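PDB 3FCY: xylan esterase 1 from Thermoanaerobacterium sp. 'JW/SL YS485', which probably removes acetyl groups from xylan and cephalosporin C, as an alpha/beta-hydrolase esterase of family CE7 that also carries bound calcium. Local coordinates for residues 54-59 against 171-176; 109-114 against 128-133; 244-247 against 253-256; 323-326 against 330-333. All blocks are in the same frame, centred on the assembly; numbering follows the deposited sequence.

Contact 1: 54-59 against 171-176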
loop_
_atom_site.group_PDB
_atom_site.type_symbol
_atom_site.label_atom_id
_atom_site.label_comp_id
_atom_site.label_asym_id
_atom_site.label_seq_id
_atom_site.Cartn_x
_atom_site.Cartn_y
_atom_site.Cartn_z
ATOM N N TRP A 54 39.282 15.706 10.722
ATOM C CA TRP A 54 39.703 14.339 10.454
ATOM C C TRP A 54 41.148 14.017 10.818
ATOM O O TRP A 54 41.446 12.887 11.210
ATOM C CB TRP A 54 39.411 13.977 8.994
ATOM C CG TRP A 54 37.978 13.628 8.815
ATOM C CD1 TRP A 54 37.018 14.366 8.185
ATOM C CD2 TRP A 54 37.312 12.482 9.361
ATOM N NE1 TRP A 54 35.791 13.750 8.309
ATOM C CE2 TRP A 54 35.944 12.592 9.027
ATOM C CE3 TRP A 54 37.741 11.374 10.108
ATOM C CZ2 TRP A 54 34.998 11.635 9.413
ATOM C CZ3 TRP A 54 36.796 10.419 10.495
ATOM C CH2 TRP A 54 35.440 10.560 10.144
ATOM N N ASN A 55 42.049 14.992 10.699
ATOM C CA ASN A 55 43.437 14.735 11.078
ATOM C C ASN A 55 43.464 14.488 12.580
ATOM O O ASN A 55 44.235 13.671 13.078
ATOM C CB ASN A 55 44.337 15.922 10.729
ATOM C CG ASN A 55 44.554 16.064 9.241
ATOM O OD1 ASN A 55 44.625 15.066 8.519
ATOM N ND2 ASN A 55 44.673 17.303 8.770
ATOM N N ARG A 56 42.599 15.203 13.293
ATOM C CA ARG A 56 42.478 15.074 14.740
ATOM C C ARG A 56 41.931 13.686 15.077
ATOM O O ARG A 56 42.441 13.002 15.969
ATOM C CB ARG A 56 41.520 16.146 15.259
ATOM C CG ARG A 56 41.272 16.146 16.757
ATOM C CD ARG A 56 40.060 17.020 17.053
ATOM N NE ARG A 56 40.139 18.279 16.317
ATOM C CZ ARG A 56 39.088 18.947 15.859
ATOM N NH1 ARG A 56 37.863 18.481 16.058
ATOM N NH2 ARG A 56 39.263 20.073 15.182
ATOM N N ALA A 57 40.893 13.276 14.350
ATOM C CA ALA A 57 40.261 11.973 14.557
ATOM C C ALA A 57 41.260 10.843 14.340
ATOM O O ALA A 57 41.325 9.903 15.130
ATOM C CB ALA A 57 39.074 11.812 13.607
ATOM N N LEU A 58 42.026 10.936 13.257
ATOM C CA LEU A 58 43.027 9.922 12.950
ATOM C C LEU A 58 44.072 9.848 14.059
ATOM O O LEU A 58 44.544 8.762 14.404
ATOM C CB LEU A 58 43.691 10.219 11.599
ATOM C CG LEU A 58 42.814 9.908 10.382
ATOM C CD1 LEU A 58 43.534 10.298 9.102
ATOM C CD2 LEU A 58 42.470 8.422 10.371
ATOM N N ASP A 59 44.428 11.000 14.620
ATOM C CA ASP A 59 45.396 11.040 15.715
ATOM C C ASP A 59 44.850 10.246 16.897
ATOM O O ASP A 59 45.560 9.434 17.488
ATOM C CB ASP A 59 45.659 12.485 16.151
ATOM C CG ASP A 59 46.634 13.200 15.241
ATOM O OD1 ASP A 59 46.777 14.436 15.371
ATOM O OD2 ASP A 59 47.266 12.524 14.400
ATOM N N ASP A 171 29.140 17.414 20.715
ATOM C CA ASP A 171 30.286 17.973 20.002
ATOM C C ASP A 171 30.536 17.157 18.734
ATOM O O ASP A 171 30.365 15.937 18.736
ATOM C CB ASP A 171 31.542 17.941 20.871
ATOM C CG ASP A 171 32.724 18.614 20.196
ATOM O OD1 ASP A 171 32.717 19.860 20.090
ATOM O OD2 ASP A 171 33.651 17.902 19.756
ATOM N N ALA A 172 30.940 17.824 17.657
ATOM C CA ALA A 172 31.194 17.138 16.389
ATOM C C ALA A 172 32.115 15.926 16.535
ATOM O O ALA A 172 31.937 14.918 15.843
ATOM C CB ALA A 172 31.778 18.115 15.372
ATOM N N ASP A 173 33.092 16.017 17.433
ATOM C CA ASP A 173 34.032 14.916 17.639
ATOM C C ASP A 173 33.393 13.702 18.320
ATOM O O ASP A 173 34.047 12.675 18.494
ATOM C CB ASP A 173 35.238 15.381 18.470
ATOM C CG ASP A 173 36.110 16.401 17.739
ATOM O OD1 ASP A 173 37.142 16.807 18.312
ATOM O OD2 ASP A 173 35.773 16.799 16.604
ATOM N N ASN A 174 32.123 13.818 18.707
ATOM C CA ASN A 174 31.428 12.712 19.371
ATOM C C ASN A 174 30.368 12.063 18.483
ATOM O O ASN A 174 29.562 11.248 18.948
ATOM C CB ASN A 174 30.779 13.190 20.675
ATOM C CG ASN A 174 31.792 13.747 21.662
ATOM O OD1 ASN A 174 32.861 13.166 21.870
ATOM N ND2 ASN A 174 31.454 14.872 22.287
ATOM N N MET A 175 30.364 12.424 17.204
ATOM C CA MET A 175 29.401 11.853 16.269
ATOM C C MET A 175 29.764 10.387 16.053
ATOM O O MET A 175 30.906 10.064 15.733
ATOM C CB MET A 175 29.426 12.644 14.964
ATOM C CG MET A 175 28.862 14.049 15.142
ATOM S SD MET A 175 29.070 15.115 13.718
ATOM C CE MET A 175 27.774 14.507 12.644
ATOM N N LEU A 176 28.790 9.501 16.243
ATOM C CA LEU A 176 29.030 8.068 16.123
ATOM C C LEU A 176 29.629 7.578 14.805
ATOM O O LEU A 176 30.502 6.716 14.822
ATOM C CB LEU A 176 27.747 7.284 16.424
ATOM C CG LEU A 176 27.892 5.760 16.398
ATOM C CD1 LEU A 176 28.978 5.323 17.375
ATOM C CD2 LEU A 176 26.559 5.101 16.749
#
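A surface salt bridge joins Arg56 of helix 50-62 to Asp173, which lies in a short 3-10 turn at the entrance to helix 176-192. A single nitrogen does the work: Arg56 NH1 stands 2.7 Å from Asp173 OD2 and 2.9 Å from Asp173 OD1, both hydrogen bonds weak in their angles. The carboxylate is thus forked round one corner of the guanidinium, which it meets at the edge, the two planes 40° apart. The arginine gets there by leaving the helix extended and then bending at chi3 (-46°), and its methylene joins in, Arg56 CD lying 3.2 Å from Asp173 OD1. On the acid side the backbone is pinned, since Asp173 N donates to Asp171 OD2 at 3.0 Å, from above that carboxylate's plane. With an alanine at Asp173, the guanidinium of Arg56 would probably lose its mate here and its arm swing loose. Close by, Ala57 and Leu58 pack on Leu182 of helix 176-192, while Ala172 O accepts from Tyr53 OH. The bond from Asp171 defines an Asx turn, here part of the bend by which the loop passes into helix 176-192 of the alpha/beta-hydrolase fold.

Contact 2: 109-114 against 128-133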
loop_
_atom_site.group_PDB
_atom_site.type_symbol
_atom_site.label_atom_id
_atom_site.label_comp_id
_atom_site.label_asym_id
_atom_site.label_seq_id
_atom_site.Cartn_x
_atom_site.Cartn_y
_atom_site.Cartn_z
ATOM N N PRO A 109 46.763 -11.051 -1.116
ATOM C CA PRO A 109 45.795 -9.963 -0.949
ATOM C C PRO A 109 44.778 -10.228 0.152
ATOM O O PRO A 109 44.623 -11.359 0.624
ATOM C CB PRO A 109 45.125 -9.871 -2.325
ATOM C CG PRO A 109 46.174 -10.408 -3.259
ATOM C CD PRO A 109 46.703 -11.587 -2.486
ATOM N N ALA A 110 44.083 -9.171 0.552
ATOM C CA ALA A 110 43.056 -9.273 1.576
ATOM C C ALA A 110 41.889 -8.382 1.174
ATOM O O ALA A 110 42.068 -7.357 0.505
ATOM C CB ALA A 110 43.611 -8.838 2.933
ATOM N N LEU A 111 40.690 -8.792 1.565
ATOM C CA LEU A 111 39.490 -8.027 1.272
ATOM C C LEU A 111 38.775 -7.742 2.585
ATOM O O LEU A 111 38.631 -8.634 3.421
ATOM C CB LEU A 111 38.557 -8.816 0.347
ATOM C CG LEU A 111 37.138 -8.240 0.163
ATOM C CD1 LEU A 111 37.194 -6.938 -0.628
ATOM C CD2 LEU A 111 36.267 -9.252 -0.571
ATOM N N ILE A 112 38.342 -6.499 2.769
ATOM C CA ILE A 112 37.609 -6.123 3.971
ATOM C C ILE A 112 36.197 -5.711 3.554
ATOM O O ILE A 112 36.014 -4.734 2.824
ATOM C CB ILE A 112 38.267 -4.936 4.708
ATOM C CG1 ILE A 112 39.732 -5.253 5.025
ATOM C CG2 ILE A 112 37.515 -4.661 6.010
ATOM C CD1 ILE A 112 40.497 -4.076 5.638
ATOM N N ARG A 113 35.201 -6.468 4.004
ATOM C CA ARG A 113 33.812 -6.170 3.670
ATOM C C ARG A 113 33.116 -5.389 4.778
ATOM O O ARG A 113 33.364 -5.609 5.966
ATOM C CB ARG A 113 33.028 -7.464 3.411
ATOM C CG ARG A 113 33.152 -8.033 2.010
ATOM C CD ARG A 113 32.298 -9.295 1.891
ATOM N NE ARG A 113 32.092 -9.729 0.510
ATOM C CZ ARG A 113 31.357 -9.070 -0.384
ATOM N NH1 ARG A 113 30.750 -7.938 -0.048
ATOM N NH2 ARG A 113 31.213 -9.552 -1.613
ATOM N N PHE A 114 32.246 -4.471 4.369
ATOM C CA PHE A 114 31.465 -3.654 5.290
ATOM C C PHE A 114 29.998 -3.905 4.947
ATOM O O PHE A 114 29.646 -4.048 3.774
ATOM C CB PHE A 114 31.856 -2.184 5.133
ATOM C CG PHE A 114 33.292 -1.910 5.506
ATOM C CD1 PHE A 114 33.748 -2.180 6.797
ATOM C CD2 PHE A 114 34.192 -1.414 4.566
ATOM C CE1 PHE A 114 35.083 -1.959 7.151
ATOM C CE2 PHE A 114 35.535 -1.187 4.907
ATOM C CZ PHE A 114 35.979 -1.462 6.201
ATOM N N LEU A 128 33.716 -17.111 1.582
ATOM C CA LEU A 128 34.689 -18.056 1.045
ATOM C C LEU A 128 34.933 -17.976 -0.457
ATOM O O LEU A 128 35.867 -18.597 -0.962
ATOM C CB LEU A 128 34.286 -19.488 1.419
ATOM C CG LEU A 128 34.206 -19.782 2.921
ATOM C CD1 LEU A 128 33.719 -21.214 3.138
ATOM C CD2 LEU A 128 35.582 -19.564 3.563
ATOM N N ASN A 129 34.110 -17.226 -1.179
ATOM C CA ASN A 129 34.322 -17.113 -2.617
ATOM C C ASN A 129 35.659 -16.419 -2.875
ATOM O O ASN A 129 36.367 -16.764 -3.818
ATOM C CB ASN A 129 33.160 -16.363 -3.287
ATOM C CG ASN A 129 32.978 -14.954 -2.759
ATOM O OD1 ASN A 129 33.244 -14.672 -1.594
ATOM N ND2 ASN A 129 32.496 -14.064 -3.617
ATOM N N TYR A 130 36.018 -15.455 -2.031
ATOM C CA TYR A 130 37.303 -14.781 -2.197
ATOM C C TYR A 130 38.430 -15.596 -1.563
ATOM O O TYR A 130 39.590 -15.482 -1.966
ATOM C CB TYR A 130 37.272 -13.368 -1.606
ATOM C CG TYR A 130 36.625 -12.367 -2.534
ATOM C CD1 TYR A 130 35.242 -12.173 -2.529
ATOM C CD2 TYR A 130 37.392 -11.644 -3.450
ATOM C CE1 TYR A 130 34.637 -11.285 -3.414
ATOM C CE2 TYR A 130 36.800 -10.754 -4.343
ATOM C CZ TYR A 130 35.420 -10.580 -4.318
ATOM O OH TYR A 130 34.823 -9.693 -5.182
ATOM N N VAL A 131 38.095 -16.420 -0.576
ATOM C CA VAL A 131 39.108 -17.260 0.052
ATOM C C VAL A 131 39.544 -18.266 -1.017
ATOM O O VAL A 131 40.704 -18.670 -1.069
ATOM C CB VAL A 131 38.547 -18.013 1.290
ATOM C CG1 VAL A 131 39.584 -19.003 1.819
ATOM C CG2 VAL A 131 38.186 -17.011 2.388
ATOM N N ALA A 132 38.606 -18.658 -1.876
ATOM C CA ALA A 132 38.912 -19.592 -2.956
ATOM C C ALA A 132 39.981 -18.971 -3.853
ATOM O O ALA A 132 40.757 -19.681 -4.494
ATOM C CB ALA A 132 37.660 -19.892 -3.774
ATOM N N ALA A 133 40.011 -17.642 -3.890
ATOM C CA ALA A 133 40.976 -16.917 -4.704
ATOM C C ALA A 133 42.268 -16.661 -3.937
ATOM O O ALA A 133 43.141 -15.939 -4.412
ATOM C CB ALA A 133 40.377 -15.597 -5.174
HETATM O O HOH W 1 32.061 -12.365 -0.557
#
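Leu111 and Arg113, on strand 108-114, face the short, irregular helix at about 128-131 chiefly at Tyr130, with Asn129 reaching the strand through water. Taken in order, Asn129 comes first. Its chi1 of 60° folds the amide back over the following peptide, where Asn129 OD1 receives a weak bond from Tyr130 N. Asn129 OD1 is also hydrogen-bonded to a water 2.8 Å away, and that water accepts from Arg113 NE at 2.8 Å. Asn129 ND2 turns elsewhere, to a weak hydrogen bond with Asn125 OD1 of the second subunit.

Next is Tyr130, whose ring is laid against the strand so that Leu111 CD2 sits over one face, 3.6 Å from the centroid and only 10° off the normal. This is a CH-pi contact by one methyl; all six ring carbons of Tyr130 lie at similar distances from it. Arg113 NH2 passes obliquely, 4.2 Å from Tyr130 CE1. Met205 of strand 202-207 and Met341 of helix 333-342 touch both Leu111 and Tyr130.

Farther on, Ala132 packs on Ala132 of the second subunit, and Ala133 O accepts from the hydroxyl of Tyr345, a calcium ligand. The chemistry implies two modes of adhesion within this beta-alpha-beta unit: dispersion between methyl and ring in the buried part, and a water carrying the polar link between arginine and amide.

Contact 3: 244-247 against 253-256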
loop_
_atom_site.group_PDB
_atom_site.type_symbol
_atom_site.label_atom_id
_atom_site.label_comp_id
_atom_site.label_asym_id
_atom_site.label_seq_id
_atom_site.Cartn_x
_atom_site.Cartn_y
_atom_site.Cartn_z
ATOM N N ASP A 244 13.053 15.407 -1.381
ATOM C CA ASP A 244 11.942 14.900 -0.576
ATOM C C ASP A 244 12.103 13.387 -0.438
ATOM O O ASP A 244 11.125 12.639 -0.449
ATOM C CB ASP A 244 10.584 15.207 -1.226
ATOM C CG ASP A 244 10.245 16.692 -1.224
ATOM O OD1 ASP A 244 10.715 17.426 -0.327
ATOM O OD2 ASP A 244 9.482 17.124 -2.116
ATOM N N LEU A 245 13.350 12.946 -0.308
ATOM C CA LEU A 245 13.657 11.527 -0.182
ATOM C C LEU A 245 14.308 11.196 1.155
ATOM O O LEU A 245 14.842 10.099 1.342
ATOM C CB LEU A 245 14.569 11.095 -1.341
ATOM C CG LEU A 245 13.968 10.218 -2.445
ATOM C CD1 LEU A 245 12.478 10.435 -2.554
ATOM C CD2 LEU A 245 14.668 10.516 -3.764
ATOM N N ALA A 246 14.280 12.154 2.078
ATOM C CA ALA A 246 14.840 11.938 3.406
ATOM C C ALA A 246 13.863 11.019 4.136
ATOM O O ALA A 246 13.233 11.402 5.123
ATOM C CB ALA A 246 14.985 13.265 4.153
ATOM N N LYS A 247 13.732 9.810 3.607
ATOM C CA LYS A 247 12.852 8.794 4.162
ATOM C C LYS A 247 13.543 7.449 3.990
ATOM O O LYS A 247 14.684 7.386 3.520
ATOM C CB LYS A 247 11.496 8.804 3.440
ATOM C CG LYS A 247 11.563 8.568 1.934
ATOM C CD LYS A 247 10.180 8.710 1.301
ATOM C CE LYS A 247 10.216 8.582 -0.220
ATOM N NZ LYS A 247 10.626 7.226 -0.705
ATOM N N ILE A 253 16.885 11.888 9.255
ATOM C CA ILE A 253 17.198 13.291 9.002
ATOM C C ILE A 253 15.903 14.094 9.100
ATOM O O ILE A 253 15.886 15.204 9.632
ATOM C CB ILE A 253 17.819 13.488 7.612
ATOM C CG1 ILE A 253 19.217 12.867 7.586
ATOM C CG2 ILE A 253 17.872 14.971 7.271
ATOM C CD1 ILE A 253 19.850 12.851 6.219
ATOM N N THR A 254 14.821 13.521 8.580
ATOM C CA THR A 254 13.511 14.163 8.642
ATOM C C THR A 254 13.044 14.168 10.101
ATOM O O THR A 254 12.548 15.184 10.594
ATOM C CB THR A 254 12.476 13.415 7.767
ATOM O OG1 THR A 254 12.731 13.696 6.387
ATOM C CG2 THR A 254 11.044 13.847 8.116
ATOM N N ASP A 255 13.217 13.041 10.793
ATOM C CA ASP A 255 12.812 12.949 12.196
ATOM C C ASP A 255 13.524 14.018 13.015
ATOM O O ASP A 255 12.920 14.668 13.873
ATOM C CB ASP A 255 13.160 11.580 12.794
ATOM C CG ASP A 255 12.353 10.440 12.188
ATOM O OD1 ASP A 255 11.352 10.705 11.490
ATOM O OD2 ASP A 255 12.724 9.272 12.426
ATOM N N TYR A 256 14.817 14.189 12.755
ATOM C CA TYR A 256 15.595 15.180 13.481
ATOM C C TYR A 256 14.990 16.577 13.379
ATOM O O TYR A 256 14.744 17.229 14.392
ATOM C CB TYR A 256 17.035 15.236 12.973
ATOM C CG TYR A 256 17.838 16.258 13.733
ATOM C CD1 TYR A 256 18.364 15.963 14.991
ATOM C CD2 TYR A 256 17.998 17.550 13.238
ATOM C CE1 TYR A 256 19.024 16.932 15.739
ATOM C CE2 TYR A 256 18.656 18.528 13.979
ATOM C CZ TYR A 256 19.165 18.213 15.226
ATOM O OH TYR A 256 19.810 19.183 15.959
#
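In Thr254 a chi1 of -74° sets OG1 beside its own backbone N and sends CG2 anti to that nitrogen, a choice that turns the hydroxyl toward Ala246. Thr254 OG1 then donates to Ala246 O at 2.7 Å. The hydroxyl arrives in the carbonyl plane on a lone pair, with a C=O...donor angle of 138°, so the bond is well directed. Thr254 CB follows, 3.4 Å from Ala246 O.

Ala246 also contributes its methyl, which points at the helix. Ala246 CB lies 3.2 Å from Thr254 OG1 and makes a loose apolar touch on Ile253 CB at 4.5 Å. Ala246 thus offers both its O and its CB to the same helix. Two residues earlier, Asp244, with positive phi, is the C-prime residue of a Schellman motif that ends helix 237-242, its bonds running from Leu245 N to Val240 O and from Asp244 N to Trp241 O.

The third subunit adds packing here, its Asp324 on Thr254 and its Met297 on Asp244. Within the chain, the contact ties the exit of helix 237-242 to helix 251-260, where Ile253 also touches Tyr237; both helices belong to the excursion between the neighbouring parallel strands 226-230 and 289-295.

Contact 4: 323-326 against 330-333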
loop_
_atom_site.group_PDB
_atom_site.type_symbol
_atom_site.label_atom_id
_atom_site.label_comp_id
_atom_site.label_asym_id
_atom_site.label_seq_id
_atom_site.Cartn_x
_atom_site.Cartn_y
_atom_site.Cartn_z
ATOM N N PRO A 323 20.088 1.094 -15.181
ATOM C CA PRO A 323 18.833 1.831 -15.355
ATOM C C PRO A 323 17.595 1.260 -14.670
ATOM O O PRO A 323 16.806 2.004 -14.096
ATOM C CB PRO A 323 18.675 1.880 -16.874
ATOM C CG PRO A 323 20.102 1.945 -17.348
ATOM C CD PRO A 323 20.750 0.884 -16.482
ATOM N N ASP A 324 17.435 -0.057 -14.712
ATOM C CA ASP A 324 16.246 -0.684 -14.141
ATOM C C ASP A 324 16.383 -1.239 -12.736
ATOM O O ASP A 324 15.494 -1.951 -12.262
ATOM C CB ASP A 324 15.773 -1.788 -15.085
ATOM C CG ASP A 324 15.819 -1.354 -16.532
ATOM O OD1 ASP A 324 15.068 -0.426 -16.903
ATOM O OD2 ASP A 324 16.622 -1.926 -17.295
ATOM N N TYR A 325 17.480 -0.922 -12.061
ATOM C CA TYR A 325 17.673 -1.420 -10.708
ATOM C C TYR A 325 17.539 -0.333 -9.657
ATOM O O TYR A 325 17.808 0.841 -9.921
ATOM C CB TYR A 325 19.043 -2.095 -10.565
ATOM C CG TYR A 325 19.117 -3.474 -11.183
ATOM C CD1 TYR A 325 19.220 -3.640 -12.565
ATOM C CD2 TYR A 325 19.069 -4.616 -10.381
ATOM C CE1 TYR A 325 19.274 -4.916 -13.133
ATOM C CE2 TYR A 325 19.121 -5.889 -10.937
ATOM C CZ TYR A 325 19.224 -6.034 -12.309
ATOM O OH TYR A 325 19.286 -7.295 -12.850
ATOM N N GLY A 326 17.104 -0.744 -8.468
ATOM C CA GLY A 326 16.956 0.174 -7.353
ATOM C C GLY A 326 18.037 -0.120 -6.321
ATOM O O GLY A 326 19.175 -0.426 -6.684
ATOM N N MET A 330 22.967 -5.765 -8.235
ATOM C CA MET A 330 22.750 -5.679 -9.675
ATOM C C MET A 330 23.393 -6.854 -10.407
ATOM O O MET A 330 24.599 -7.081 -10.301
ATOM C CB MET A 330 23.281 -4.341 -10.189
ATOM C CG MET A 330 22.405 -3.159 -9.749
ATOM S SD MET A 330 23.328 -1.701 -9.229
ATOM C CE MET A 330 22.250 -1.056 -7.922
ATOM N N ARG A 331 22.573 -7.598 -11.147
ATOM C CA ARG A 331 23.050 -8.775 -11.863
ATOM C C ARG A 331 24.315 -8.536 -12.670
ATOM O O ARG A 331 24.400 -7.602 -13.472
ATOM C CB ARG A 331 21.948 -9.344 -12.770
ATOM C CG ARG A 331 20.809 -10.034 -12.014
ATOM C CD ARG A 331 19.793 -10.639 -12.981
ATOM N NE ARG A 331 18.567 -11.080 -12.315
ATOM C CZ ARG A 331 18.470 -12.157 -11.541
ATOM N NH1 ARG A 331 19.531 -12.923 -11.322
ATOM N NH2 ARG A 331 17.303 -12.476 -10.993
ATOM N N GLY A 332 25.302 -9.394 -12.434
ATOM C CA GLY A 332 26.565 -9.285 -13.133
ATOM C C GLY A 332 27.617 -8.456 -12.420
ATOM O O GLY A 332 28.812 -8.719 -12.577
ATOM N N PHE A 333 27.202 -7.469 -11.628
ATOM C CA PHE A 333 28.181 -6.628 -10.944
ATOM C C PHE A 333 29.083 -7.398 -9.992
ATOM O O PHE A 333 30.270 -7.091 -9.873
ATOM C CB PHE A 333 27.520 -5.497 -10.161
ATOM C CG PHE A 333 28.510 -4.503 -9.624
ATOM C CD1 PHE A 333 29.080 -3.551 -10.465
ATOM C CD2 PHE A 333 28.935 -4.570 -8.300
ATOM C CE1 PHE A 333 30.065 -2.681 -9.999
ATOM C CE2 PHE A 333 29.918 -3.704 -7.821
ATOM C CZ PHE A 333 30.486 -2.758 -8.674
#
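Tyr325 and Met330 form the tight half, the two side chains lying alongside and pointing opposite ways. Met330 CG presses on the root of the ring, 3.6 Å from Tyr325 CG, and Met330 CB stands over one face toward the rim. Along the same face, Met330 CA makes an off-centre CH-pi contact, 4.2 Å from the centroid of the Tyr325 ring and 29° off its normal. The thioether chain bends at chi2 and chi3, bringing Met330 CE within 3.4 Å of Gly326 O.

The other half is looser, partly exposed and partly covered by neighbouring subunits. Arg331 crosses the end of the tyrosine at about a right angle, guanidinium and ring planes 73° apart, and its methylenes CB, CG and CD come nearest, 3.2 to 3.4 Å from Tyr325 OH. The polar ends look to other chains, Tyr325 OH to Arg258 O of the fourth subunit and Arg331 NH2 to Ser119 OG of the second. A leucine at Tyr325 would probably leave the carbonyl of Arg258 of the fourth subunit without its hydroxyl partner and open a gap beside Met330.

Gly326 precedes His327, a predicted charge-relay residue, and Tyr325 shares a backbone hydrogen bond with Met297, next to the predicted Asp298. The loop runs from strand 317-322, an edge strand of this chain's sheet, to helix 333-342; Met330 rests on Tyr322 and on Cys293 of strand 289-295.

Along the chain contact 2 falls between the two halves of contact 1, and contacts 3 and 4 follow in turn. None touches another. The centres of contacts 1 and 2 are about 30 Å apart, on opposite sides of the chain's centre; contacts 1 and 4 are the most widely separated pair, at about 36 Å, and contacts 2 and 4 the closest, at about 22 Å. Contacts 2 and 4 both involve helix 333-342, which packs on Tyr130 and begins at Phe333, and both touch the second subunit; contact 3 meets the third subunit and contact 4 also the fourth. The ties are thus spread through the strands, helices and loops round the sheet, some of them doubling as parts of the six-chain assembly's interfaces.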